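Local coordinates for 5-carboxymethyl-2-hydroxymuconate semialdehyde dehydrogenase (Thermus thermophilus, PDB 2D4E), which catalyses the NAD-dependent oxidation of 5-carboxymethyl-2-hydroxymuconate semialdehyde to the corresponding carboxylic acid, as an aldehyde dehydrogenase, at the interface of chains A and B and the interface of chains A and C. Numbering follows the deposited sequence. Chains: chain A/B/C, 5-carboxymethyl-2-hydroxymuconate semialdehyde dehydrogenase.

Contact 1: the interface of chains A and B. Residues chain A 5, 291-292, 328, 466; chain B 510-512, 515.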
loop_
_atom_site.group_PDB
_atom_site.type_symbol
_atom_site.label_atom_id
_atom_site.label_comp_id
_atom_site.label_asym_id
_atom_site.label_seq_id
_atom_site.Cartn_x
_atom_site.Cartn_y
_atom_site.Cartn_z
ATOM N N ASP A 5 -21.722 28.457 11.598
ATOM C CA ASP A 5 -23.029 28.818 12.142
ATOM C C ASP A 5 -23.448 30.194 11.639
ATOM O O ASP A 5 -24.633 30.530 11.637
ATOM C CB ASP A 5 -22.995 28.838 13.675
ATOM C CG ASP A 5 -22.744 27.466 14.279
ATOM O OD1 ASP A 5 -23.484 26.512 13.943
ATOM O OD2 ASP A 5 -21.808 27.351 15.100
ATOM N N ASP A 291 -29.621 17.519 16.227
ATOM C CA ASP A 291 -28.965 18.522 15.398
ATOM C C ASP A 291 -28.501 17.928 14.079
ATOM O O ASP A 291 -28.704 18.520 13.019
ATOM C CB ASP A 291 -27.744 19.097 16.117
ATOM C CG ASP A 291 -28.110 20.121 17.169
ATOM O OD1 ASP A 291 -27.213 20.516 17.935
ATOM O OD2 ASP A 291 -29.286 20.536 17.223
ATOM N N ALA A 292 -27.879 16.756 14.153
ATOM C CA ALA A 292 -27.354 16.087 12.968
ATOM C C ALA A 292 -28.441 15.704 11.983
ATOM O O ALA A 292 -28.334 15.995 10.791
ATOM C CB ALA A 292 -26.550 14.844 13.375
ATOM N N ARG A 328 -38.269 21.346 15.399
ATOM C CA ARG A 328 -37.091 21.964 14.801
ATOM C C ARG A 328 -37.381 22.322 13.342
ATOM O O ARG A 328 -37.079 23.426 12.901
ATOM C CB ARG A 328 -35.885 21.019 14.897
ATOM C CG ARG A 328 -35.313 20.889 16.308
ATOM C CD ARG A 328 -34.580 22.158 16.728
ATOM N NE ARG A 328 -33.328 22.314 15.992
ATOM C CZ ARG A 328 -32.180 21.730 16.330
ATOM N NH1 ARG A 328 -32.114 20.954 17.404
ATOM N NH2 ARG A 328 -31.098 21.904 15.580
ATOM N N HIS A 466 -23.205 14.117 11.349
ATOM C CA HIS A 466 -23.815 14.336 10.053
ATOM C C HIS A 466 -22.720 13.989 9.035
ATOM O O HIS A 466 -21.666 13.467 9.409
ATOM C CB HIS A 466 -24.224 15.799 9.912
ATOM C CG HIS A 466 -23.125 16.764 10.232
ATOM N ND1 HIS A 466 -22.518 16.815 11.468
ATOM C CD2 HIS A 466 -22.533 17.723 9.481
ATOM C CE1 HIS A 466 -21.600 17.766 11.467
ATOM N NE2 HIS A 466 -21.590 18.333 10.273
ATOM N N VAL B 510 -21.636 20.545 14.842
ATOM C CA VAL B 510 -22.775 20.221 13.994
ATOM C C VAL B 510 -23.521 21.524 13.750
ATOM O O VAL B 510 -23.935 22.188 14.699
ATOM C CB VAL B 510 -23.728 19.226 14.684
ATOM C CG1 VAL B 510 -24.856 18.839 13.737
ATOM C CG2 VAL B 510 -22.956 18.005 15.141
ATOM N N PRO B 511 -23.689 21.918 12.475
ATOM C CA PRO B 511 -24.398 23.163 12.160
ATOM C C PRO B 511 -25.800 23.143 12.756
ATOM O O PRO B 511 -26.492 22.127 12.694
ATOM C CB PRO B 511 -24.425 23.170 10.632
ATOM C CG PRO B 511 -23.201 22.401 10.264
ATOM C CD PRO B 511 -23.237 21.252 11.241
ATOM N N LYS B 512 -26.217 24.264 13.331
ATOM C CA LYS B 512 -27.540 24.353 13.937
ATOM C C LYS B 512 -28.588 24.881 12.963
ATOM O O LYS B 512 -28.447 25.969 12.402
ATOM C CB LYS B 512 -27.490 25.249 15.177
ATOM C CG LYS B 512 -26.427 24.842 16.189
ATOM C CD LYS B 512 -26.560 23.381 16.591
ATOM C CE LYS B 512 -25.474 22.981 17.578
ATOM N NZ LYS B 512 -25.558 23.789 18.828
ATOM N N LYS B 515 -32.890 26.491 15.173
ATOM C CA LYS B 515 -32.658 26.787 16.583
ATOM C C LYS B 515 -33.251 28.146 16.952
ATOM O O LYS B 515 -33.751 28.848 16.042
ATOM C CB LYS B 515 -31.160 26.788 16.891
ATOM C CG LYS B 515 -30.511 25.408 16.981
ATOM C CD LYS B 515 -30.679 24.768 18.362
ATOM C CE LYS B 515 -29.764 23.547 18.500
ATOM N NZ LYS B 515 -29.859 22.857 19.822
ATOM O OXT LYS B 515 -33.203 28.493 18.152
HETATM O O HOH W 1 -29.161 21.133 13.158
#

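Contact 2: the interface of chains A and C. Residues chain A 151-152, 155, 503, 505-506; chain C 447, 450-451, 454.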
loop_
_atom_site.group_PDB
_atom_site.type_symbol
_atom_site.label_atom_id
_atom_site.label_comp_id
_atom_site.label_asym_id
_atom_site.label_seq_id
_atom_site.Cartn_x
_atom_site.Cartn_y
_atom_site.Cartn_z
ATOM N N ASP A 151 12.075 -13.715 -7.578
ATOM C CA ASP A 151 13.421 -14.184 -7.278
ATOM C C ASP A 151 14.443 -13.367 -8.070
ATOM O O ASP A 151 14.375 -12.139 -8.088
ATOM C CB ASP A 151 13.522 -15.678 -7.609
ATOM C CG ASP A 151 12.458 -16.502 -6.887
ATOM O OD1 ASP A 151 12.278 -16.292 -5.665
ATOM O OD2 ASP A 151 11.806 -17.356 -7.531
ATOM N N ARG A 152 15.390 -14.037 -8.715
ATOM C CA ARG A 152 16.395 -13.340 -9.510
ATOM C C ARG A 152 16.170 -13.659 -10.986
ATOM O O ARG A 152 17.066 -13.492 -11.807
ATOM C CB ARG A 152 17.800 -13.793 -9.100
ATOM C CG ARG A 152 18.130 -13.603 -7.621
ATOM C CD ARG A 152 19.388 -14.389 -7.261
ATOM N NE ARG A 152 20.551 -13.947 -8.034
ATOM C CZ ARG A 152 21.601 -14.712 -8.322
ATOM N NH1 ARG A 152 21.648 -15.972 -7.909
ATOM N NH2 ARG A 152 22.610 -14.214 -9.027
ATOM N N LEU A 155 11.329 -9.614 -13.475
ATOM C CA LEU A 155 10.932 -8.370 -12.861
ATOM C C LEU A 155 9.638 -7.945 -13.524
ATOM O O LEU A 155 9.584 -7.779 -14.740
ATOM C CB LEU A 155 11.971 -7.264 -13.062
ATOM C CG LEU A 155 11.438 -5.896 -12.608
ATOM C CD1 LEU A 155 11.128 -5.946 -11.117
ATOM C CD2 LEU A 155 12.446 -4.789 -12.929
ATOM N N LEU A 503 9.901 -8.440 -17.738
ATOM C CA LEU A 503 11.200 -8.606 -18.365
ATOM C C LEU A 503 12.037 -9.598 -17.578
ATOM O O LEU A 503 12.147 -9.501 -16.356
ATOM C CB LEU A 503 11.926 -7.261 -18.432
ATOM C CG LEU A 503 12.242 -6.588 -17.095
ATOM C CD1 LEU A 503 13.692 -6.853 -16.712
ATOM C CD2 LEU A 503 12.007 -5.101 -17.208
ATOM N N LEU A 505 15.442 -11.431 -16.199
ATOM C CA LEU A 505 16.754 -10.900 -15.817
ATOM C C LEU A 505 17.871 -11.767 -16.382
ATOM O O LEU A 505 19.046 -11.418 -16.304
ATOM C CB LEU A 505 16.894 -10.809 -14.294
ATOM C CG LEU A 505 16.266 -9.594 -13.609
ATOM C CD1 LEU A 505 14.756 -9.648 -13.744
ATOM C CD2 LEU A 505 16.671 -9.570 -12.142
ATOM N N ARG A 506 17.484 -12.900 -16.952
ATOM C CA ARG A 506 18.426 -13.834 -17.553
ATOM C C ARG A 506 17.647 -14.686 -18.559
ATOM O O ARG A 506 16.417 -14.742 -18.502
ATOM C CB ARG A 506 19.074 -14.703 -16.463
ATOM C CG ARG A 506 18.113 -15.607 -15.706
ATOM C CD ARG A 506 18.736 -16.104 -14.403
ATOM N NE ARG A 506 18.898 -15.019 -13.437
ATOM C CZ ARG A 506 20.068 -14.573 -12.992
ATOM N NH1 ARG A 506 21.201 -15.123 -13.419
ATOM N NH2 ARG A 506 20.109 -13.569 -12.125
ATOM N N GLU C 447 19.080 -6.752 -19.731
ATOM C CA GLU C 447 19.177 -7.794 -18.724
ATOM C C GLU C 447 20.369 -7.679 -17.789
ATOM O O GLU C 447 20.261 -8.011 -16.606
ATOM C CB GLU C 447 19.126 -9.162 -19.407
ATOM C CG GLU C 447 17.859 -9.265 -20.247
ATOM C CD GLU C 447 17.697 -10.566 -20.990
ATOM O OE1 GLU C 447 16.796 -10.610 -21.852
ATOM O OE2 GLU C 447 18.444 -11.533 -20.723
ATOM N N HIS C 450 19.512 -4.670 -15.162
ATOM C CA HIS C 450 18.578 -5.030 -14.103
ATOM C C HIS C 450 19.144 -6.123 -13.221
ATOM O O HIS C 450 18.874 -6.169 -12.024
ATOM C CB HIS C 450 17.238 -5.471 -14.699
ATOM C CG HIS C 450 16.450 -4.340 -15.276
ATOM N ND1 HIS C 450 15.899 -3.348 -14.495
ATOM C CD2 HIS C 450 16.184 -4.002 -16.559
ATOM C CE1 HIS C 450 15.331 -2.444 -15.272
ATOM N NE2 HIS C 450 15.490 -2.818 -16.529
ATOM N N ARG C 451 19.941 -6.996 -13.822
ATOM C CA ARG C 451 20.554 -8.086 -13.092
ATOM C C ARG C 451 21.546 -7.506 -12.096
ATOM O O ARG C 451 21.547 -7.883 -10.926
ATOM C CB ARG C 451 21.250 -9.032 -14.069
ATOM C CG ARG C 451 21.745 -10.314 -13.458
ATOM C CD ARG C 451 22.064 -11.319 -14.546
ATOM N NE ARG C 451 22.989 -10.778 -15.536
ATOM C CZ ARG C 451 22.773 -10.793 -16.847
ATOM N NH1 ARG C 451 21.655 -11.321 -17.333
ATOM N NH2 ARG C 451 23.681 -10.291 -17.674
ATOM N N LEU C 454 19.935 -5.532 -9.176
ATOM C CA LEU C 454 19.405 -6.403 -8.133
ATOM C C LEU C 454 20.480 -6.984 -7.209
ATOM O O LEU C 454 20.238 -7.175 -6.019
ATOM C CB LEU C 454 18.607 -7.555 -8.758
ATOM C CG LEU C 454 18.020 -8.571 -7.767
ATOM C CD1 LEU C 454 17.007 -7.876 -6.849
ATOM C CD2 LEU C 454 17.353 -9.719 -8.524
#

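Contact 3: the interface of chains A and B. Residues chain A 154, 502-504, 507-508, 510; chain B 288, 462-465, 468.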
loop_
_atom_site.group_PDB
_atom_site.type_symbol
_atom_site.label_atom_id
_atom_site.label_comp_id
_atom_site.label_asym_id
_atom_site.label_seq_id
_atom_site.Cartn_x
_atom_site.Cartn_y
_atom_site.Cartn_z
ATOM N N TRP A 154 12.857 -12.848 -12.854
ATOM C CA TRP A 154 11.982 -11.907 -13.547
ATOM C C TRP A 154 11.685 -10.661 -12.747
ATOM O O TRP A 154 11.758 -10.648 -11.516
ATOM C CB TRP A 154 10.625 -12.541 -13.875
ATOM C CG TRP A 154 10.652 -13.629 -14.875
ATOM C CD1 TRP A 154 11.035 -14.925 -14.674
ATOM C CD2 TRP A 154 10.309 -13.519 -16.259
ATOM N NE1 TRP A 154 10.953 -15.632 -15.854
ATOM C CE2 TRP A 154 10.511 -14.792 -16.843
ATOM C CE3 TRP A 154 9.853 -12.468 -17.064
ATOM C CZ2 TRP A 154 10.271 -15.042 -18.198
ATOM C CZ3 TRP A 154 9.614 -12.719 -18.415
ATOM C CH2 TRP A 154 9.824 -13.996 -18.965
ATOM N N ALA A 502 6.764 -6.645 -18.003
ATOM C CA ALA A 502 7.594 -7.766 -17.577
ATOM C C ALA A 502 8.887 -7.859 -18.365
ATOM O O ALA A 502 8.966 -7.418 -19.508
ATOM C CB ALA A 502 6.817 -9.071 -17.705
ATOM N N LEU A 503 9.901 -8.440 -17.738
ATOM C CA LEU A 503 11.200 -8.606 -18.365
ATOM C C LEU A 503 12.037 -9.598 -17.578
ATOM O O LEU A 503 12.147 -9.501 -16.356
ATOM C CB LEU A 503 11.926 -7.261 -18.432
ATOM C CG LEU A 503 12.242 -6.588 -17.095
ATOM C CD1 LEU A 503 13.692 -6.853 -16.712
ATOM C CD2 LEU A 503 12.007 -5.101 -17.208
ATOM N N PRO A 504 12.618 -10.588 -18.270
ATOM C CA PRO A 504 13.459 -11.604 -17.625
ATOM C C PRO A 504 14.819 -10.994 -17.293
ATOM O O PRO A 504 15.291 -10.124 -18.019
ATOM C CB PRO A 504 13.558 -12.689 -18.696
ATOM C CG PRO A 504 13.516 -11.901 -19.972
ATOM C CD PRO A 504 12.411 -10.903 -19.696
ATOM N N PRO A 507 18.347 -15.340 -19.507
ATOM C CA PRO A 507 17.701 -16.180 -20.524
ATOM C C PRO A 507 16.645 -17.107 -19.929
ATOM O O PRO A 507 16.973 -18.050 -19.213
ATOM C CB PRO A 507 18.870 -16.955 -21.125
ATOM C CG PRO A 507 19.987 -15.974 -21.043
ATOM C CD PRO A 507 19.814 -15.393 -19.649
ATOM N N PRO A 508 15.363 -16.855 -20.227
ATOM C CA PRO A 508 14.273 -17.682 -19.704
ATOM C C PRO A 508 14.005 -18.918 -20.551
ATOM O O PRO A 508 14.558 -19.078 -21.637
ATOM C CB PRO A 508 13.091 -16.732 -19.738
ATOM C CG PRO A 508 13.332 -16.010 -21.035
ATOM C CD PRO A 508 14.826 -15.712 -20.992
ATOM N N VAL A 510 11.937 -20.827 -23.044
ATOM C CA VAL A 510 10.971 -20.506 -24.085
ATOM C C VAL A 510 10.658 -21.825 -24.782
ATOM O O VAL A 510 11.542 -22.441 -25.373
ATOM C CB VAL A 510 11.542 -19.518 -25.123
ATOM C CG1 VAL A 510 10.468 -19.163 -26.142
ATOM C CG2 VAL A 510 12.053 -18.263 -24.428
ATOM N N ARG B 288 16.174 -16.113 -29.432
ATOM C CA ARG B 288 15.125 -16.151 -28.415
ATOM C C ARG B 288 13.841 -15.566 -28.998
ATOM O O ARG B 288 12.751 -16.119 -28.825
ATOM C CB ARG B 288 15.536 -15.355 -27.170
ATOM C CG ARG B 288 14.584 -15.554 -25.989
ATOM C CD ARG B 288 14.737 -14.470 -24.929
ATOM N NE ARG B 288 16.084 -14.409 -24.365
ATOM C CZ ARG B 288 16.467 -13.506 -23.463
ATOM N NH1 ARG B 288 15.598 -12.605 -23.020
ATOM N NH2 ARG B 288 17.712 -13.507 -22.996
ATOM N N TYR B 462 5.490 -7.387 -22.601
ATOM C CA TYR B 462 6.495 -8.384 -22.290
ATOM C C TYR B 462 7.768 -8.035 -23.028
ATOM O O TYR B 462 7.780 -7.962 -24.258
ATOM C CB TYR B 462 6.018 -9.766 -22.723
ATOM C CG TYR B 462 4.836 -10.254 -21.932
ATOM C CD1 TYR B 462 5.013 -10.910 -20.714
ATOM C CD2 TYR B 462 3.535 -10.029 -22.382
ATOM C CE1 TYR B 462 3.925 -11.330 -19.963
ATOM C CE2 TYR B 462 2.439 -10.443 -21.639
ATOM C CZ TYR B 462 2.642 -11.094 -20.431
ATOM O OH TYR B 462 1.561 -11.507 -19.698
ATOM N N LEU B 463 8.833 -7.802 -22.270
ATOM C CA LEU B 463 10.116 -7.467 -22.860
ATOM C C LEU B 463 10.951 -8.736 -22.973
ATOM O O LEU B 463 11.173 -9.434 -21.986
ATOM C CB LEU B 463 10.853 -6.427 -21.999
ATOM C CG LEU B 463 10.136 -5.099 -21.693
ATOM C CD1 LEU B 463 11.041 -4.204 -20.847
ATOM C CD2 LEU B 463 9.764 -4.395 -22.984
ATOM N N ASN B 464 11.375 -9.041 -24.195
ATOM C CA ASN B 464 12.218 -10.198 -24.495
ATOM C C ASN B 464 11.726 -11.590 -24.117
ATOM O O ASN B 464 12.509 -12.456 -23.711
ATOM C CB ASN B 464 13.614 -9.973 -23.917
ATOM C CG ASN B 464 14.293 -8.762 -24.524
ATOM O OD1 ASN B 464 14.244 -8.556 -25.738
ATOM N ND2 ASN B 464 14.929 -7.955 -23.687
ATOM N N SER B 465 10.431 -11.819 -24.272
ATOM C CA SER B 465 9.875 -13.129 -23.979
ATOM C C SER B 465 8.448 -13.231 -24.477
ATOM O O SER B 465 7.846 -12.244 -24.907
ATOM C CB SER B 465 9.877 -13.400 -22.473
ATOM O OG SER B 465 8.770 -12.767 -21.851
ATOM N N VAL B 468 4.544 -14.763 -20.300
ATOM C CA VAL B 468 4.869 -15.523 -19.092
ATOM C C VAL B 468 4.192 -14.792 -17.934
ATOM O O VAL B 468 4.554 -13.664 -17.609
ATOM C CB VAL B 468 6.382 -15.557 -18.829
ATOM C CG1 VAL B 468 6.661 -16.305 -17.536
ATOM C CG2 VAL B 468 7.105 -16.213 -19.999
HETATM O O HOH W 2 14.885 -8.910 -20.880
#

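Contact 1: the interface of chains A and B
Residues B:Val510 to B:Lys512 run extended, with phi/psi from -119/122 to -93/123°, and lie as a C-terminal tail against helix 286-298 and A:His466 of chain A. In this aldehyde dehydrogenase family member the tail of one subunit is laid against its partner. The anchor is A:Asp291. A:Arg328, from helix 315-331, grips its carboxylate oxygen OD2 end-on, with NH2 at 2.8 Å and NH1 at 2.9 Å; NH1 comes nearly along the C-O axis, NH2 from above the carboxylate plane, so two bonds hold this oxygen. Two lysines then approach. B:Lys515 crosses A:Asp291 at about a right angle and forms a salt bridge, its NZ 3.5 Å from OD2 of A:Asp291, while its CD lies 3.9 Å above the centre of the A:Arg328 guanidinium. B:Lys512, bent at chi2 and chi4, crosses obliquely to the other oxygen, NZ lying 3.8 Å from A:Asp291 OD1 in a looser salt bridge. An alanine in place of A:Asp291 would probably leave A:Arg328 and both lysines as neighbouring positive charges without their shared counter-ion, loosening the tail. Neither lysine is within hydrogen-bonding distance; the polar link is a water joining the backbone O of A:Asp291 to that of B:Pro511. Earlier in the tail, CG1 of B:Val510 packs 3.8 Å from CB of A:Asp291, and the A:His466 imidazole meets B:Pro511 CD through NE2 at 3.5 Å.

Contact 2: the interface of chains A and C
This two-fold symmetric interface between identical subunits sets a helix of chain C against a strand end and loop of chain A, helping to hold the deposited tetramer together. A:Leu505 is central, with 84 Å² of its surface hidden. Its backbone carbonyl O accepts a hydrogen bond from NH1 of C:Arg451 at 2.8 Å; the donor sits in the carbonyl plane, but the 137° angle at hydrogen and the 24° tilt from the guanidinium plane show a bent bond. C:Arg451 gets there with CG anti to its backbone N (chi1 -171°) and a turn at chi3. The A:Leu505 side chain goes elsewhere: its CD2 branch meets CD2 of C:Leu454 at 3.7 Å, the two chains crossing at about a right angle. C:His450 similarly crosses A:Leu503, presenting ring carbon CD2 to methyl CD1 at 3.8 Å. Within chain A, A:Arg506 grips the carbonyl O of the poorly ordered A:Arg152 side-on through NE and NH2, with NE at 2.9 Å. Its guanidinium lies against the aliphatic part of C:Arg451, NH2 3.8 Å from CD, the side chains crossing at about a right angle. C:His450, C:Arg451 and C:Leu454 project from helix 446-455, whereas A:Leu503 belongs to strand 496-504 and A:Leu505 and A:Arg506 follow its end.

Contact 3: the interface of chains A and B
B:Arg288, on helix 286-298, buries 56 Å² against the proline-rich segment of chain A. Its CG is anti to the backbone N (chi1 -170°), and a bend at chi3 turns the guanidinium flat against A:Pro508, whose CD stands 3.6 Å above the centre of that group. On its own side NH1 donates to the carbonyl O of B:Asn464 at 3.2 Å, nearly straight at 168° and on a lone pair, which helps to set the plane's rotation. A:Pro507 crosses the same side chain at about a right angle near NH2, and A:Pro504 meets NH1 tip to tip.

B:Leu463 hides 40 Å² and A:Ala502 35 Å², and they carry the backbone link: B:Leu463 N donates to the carbonyl O of A:Ala502 at 2.8 Å, with the donor 30° above the carbonyl plane. A parallel bridge pairs A:Ala502 with B:Tyr462. The B:Leu463 side chain lies alongside A:Leu503, pointing the same way, CB to CB 3.8 Å. Water also connects the A:Pro504 carbonyl to the B:Asn464 amide ND2.

A:Trp154, with a comparable 34 Å² hidden, has its indole between A:Pro504 CB on one face and B:Val468 CG1 on the other, both offset toward the rim. B:Ser465 OG lies in plane at its edge, 3.3 Å from CH2. Strand 496-504 of one subunit thus pairs with strand 460-463 of the other, extending a sheet across the dimer and anchoring the segment that follows.

Contacts 2 and 3 are neighbours, their C-alpha centres about 10 Å apart, and A:Leu503 on strand 496-504 belongs to both: it faces chain C in one and chain B in the other, so this strand helps join three subunits. The C-alpha centre of contact 1 lies about 60 Å from that of contact 2 and about 62 Å from that of contact 3. Contacts 1 and 3 share the A-B interface and show a reciprocal exchange: chain B's C-terminal segment lies on chain A's helix 286-298 in contact 1, chain A's on chain B's in contact 3, residue 510 contributing to both. The two-fold gives each its twin.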